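PDB 1L8Q: chromosomal replication initiator protein DnaA from Aquifex aeolicus, which probably initiates chromosomal replication by binding the origin in its ATP-bound form, and forms a right-handed filament with an ATP analogue. Local coordinates for residues I263-C268 / R281-K286. Residues are numbered along the deposited sequence; the frame is centred on the assembly and turned at random.
Sequences IAMYLC and RAFKRK
Phe283 directs its ring at one flank of the helical segment 263-268, where Ala264, Met265 and Cys268 receive it; its CG stands anti to the carbonyl carbon, beside the backbone N (chi1 -58°). The outer end of the ring meets Ala264 and Cys268: CZ lies 3.6 Å from Ala264 CB, and Cys268 SG is 4.0 Å from both CZ and CE2, an oblique sulfur-aromatic contact. Met265, a selenomethionine, crosses the ring obliquely on its CE2 and CD2 side. Its CG approaches Phe283 CE2 to 3.3 Å, and with chi3 at 179° the extended chain carries CE on to the base of the ring, 4.0 Å from Phe283 CB and CG. The selenium sits 5.2 Å from the ring centroid, a Met-aromatic contact. Both segments belong to domain IV, the helix-turn-helix region that probably binds double-stranded DNA; here helix 258-272 meets the end of helix 276-282, Phe283 being the first residue to leave helical geometry. Val234 of helix 216-241 also touches Phe283. An alanine in place of Phe283 would probably open a gap beside helix 258-272, leaving Ala264 CB and Cys268 SG without their aromatic partner and Met265 freer to turn. Farther out, Met265 CE only just meets the Arg285 guanidinium, 4.5 Å from NH1.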
# COMPACT_ATOMS: atom_id res chain seq x y z
N ILE A 263 -26.80 4.17 -3.37
CA ILE A 263 -27.16 2.75 -3.35
C ILE A 263 -26.53 1.99 -4.52
O ILE A 263 -26.00 0.90 -4.34
CB ILE A 263 -28.69 2.56 -3.36
CG1 ILE A 263 -29.27 2.95 -4.71
CG2 ILE A 263 -29.34 3.36 -2.22
CD1 ILE A 263 -30.50 2.17 -5.06
N ALA A 264 -26.58 2.57 -5.71
CA ALA A 264 -25.99 1.94 -6.88
C ALA A 264 -24.54 1.57 -6.59
O ALA A 264 -24.18 0.40 -6.57
CB ALA A 264 -26.08 2.84 -8.09
N MSE A 265 -23.70 2.58 -6.36
CA MSE A 265 -22.31 2.32 -6.02
C MSE A 265 -22.25 1.21 -4.98
O MSE A 265 -21.45 0.28 -5.09
CB MSE A 265 -21.64 3.59 -5.50
CG MSE A 265 -21.42 4.65 -6.56
SE MSE A 265 -20.81 6.34 -5.83
CE MSE A 265 -20.63 7.32 -7.49
N TYR A 266 -23.13 1.30 -3.98
CA TYR A 266 -23.19 0.30 -2.92
C TYR A 266 -23.48 -1.08 -3.50
O TYR A 266 -22.85 -2.07 -3.14
CB TYR A 266 -24.25 0.66 -1.88
CG TYR A 266 -24.33 -0.31 -0.73
CD1 TYR A 266 -23.50 -0.17 0.39
CD2 TYR A 266 -25.21 -1.38 -0.76
CE1 TYR A 266 -23.57 -1.06 1.44
CE2 TYR A 266 -25.28 -2.28 0.28
CZ TYR A 266 -24.47 -2.11 1.38
OH TYR A 266 -24.53 -3.01 2.42
N LEU A 267 -24.44 -1.13 -4.42
CA LEU A 267 -24.80 -2.40 -5.03
C LEU A 267 -23.67 -2.95 -5.91
O LEU A 267 -23.44 -4.16 -5.95
CB LEU A 267 -26.10 -2.26 -5.83
CG LEU A 267 -27.34 -1.94 -4.99
CD1 LEU A 267 -28.60 -2.36 -5.72
CD2 LEU A 267 -27.25 -2.64 -3.66
N CYS A 268 -22.97 -2.05 -6.61
CA CYS A 268 -21.85 -2.46 -7.44
C CYS A 268 -20.78 -3.00 -6.53
O CYS A 268 -20.16 -4.02 -6.83
CB CYS A 268 -21.29 -1.27 -8.22
SG CYS A 268 -22.15 -0.92 -9.77
N ARG A 281 -14.94 4.10 -12.15
CA ARG A 281 -14.91 4.12 -13.61
C ARG A 281 -16.30 3.90 -14.18
O ARG A 281 -16.69 4.53 -15.16
CB ARG A 281 -13.96 3.04 -14.15
CG ARG A 281 -12.48 3.32 -13.92
CD ARG A 281 -11.57 2.28 -14.55
NE ARG A 281 -10.18 2.44 -14.13
CZ ARG A 281 -9.14 2.36 -14.94
NH1 ARG A 281 -9.34 2.13 -16.23
NH2 ARG A 281 -7.91 2.52 -14.47
N ALA A 282 -17.05 3.00 -13.56
CA ALA A 282 -18.39 2.70 -14.03
C ALA A 282 -19.20 3.98 -14.02
O ALA A 282 -19.77 4.38 -15.03
CB ALA A 282 -19.02 1.67 -13.14
N PHE A 283 -19.24 4.62 -12.86
CA PHE A 283 -19.93 5.88 -12.74
C PHE A 283 -18.95 6.94 -13.19
O PHE A 283 -18.05 7.32 -12.45
CB PHE A 283 -20.37 6.11 -11.30
CG PHE A 283 -21.26 5.03 -10.77
CD1 PHE A 283 -22.59 4.97 -11.15
CD2 PHE A 283 -20.77 4.07 -9.91
CE1 PHE A 283 -23.41 3.97 -10.67
CE2 PHE A 283 -21.59 3.07 -9.44
CZ PHE A 283 -22.91 3.02 -9.81
N LYS A 284 -19.12 7.40 -14.42
CA LYS A 284 -18.17 8.32 -15.02
C LYS A 284 -17.72 9.41 -14.08
O LYS A 284 -18.47 10.32 -13.74
CB LYS A 284 -18.70 8.85 -16.34
CG LYS A 284 -18.88 7.71 -17.31
CD LYS A 284 -19.52 8.11 -18.61
CE LYS A 284 -20.02 6.87 -19.33
NZ LYS A 284 -20.83 7.20 -20.53
N ARG A 285 -16.50 9.23 -13.60
CA ARG A 285 -15.82 10.13 -12.69
C ARG A 285 -14.43 9.54 -12.57
O ARG A 285 -14.17 8.46 -13.09
CB ARG A 285 -16.46 10.15 -11.29
CG ARG A 285 -17.96 9.81 -11.20
CD ARG A 285 -18.90 10.99 -11.48
NE ARG A 285 -19.32 11.74 -10.29
CZ ARG A 285 -18.84 11.56 -9.07
NH1 ARG A 285 -17.92 10.64 -8.83
NH2 ARG A 285 -19.29 12.31 -8.07
N LYS A 286 -13.53 10.24 -11.89
CA LYS A 286 -12.21 9.70 -11.62
C LYS A 286 -11.56 10.37 -10.43
O LYS A 286 -10.97 11.45 -10.54
CB LYS A 286 -11.30 9.79 -12.85
CG LYS A 286 -9.87 9.36 -12.54
CD LYS A 286 -9.35 8.34 -13.54
CE LYS A 286 -8.23 7.51 -12.92
NZ LYS A 286 -7.39 6.84 -13.95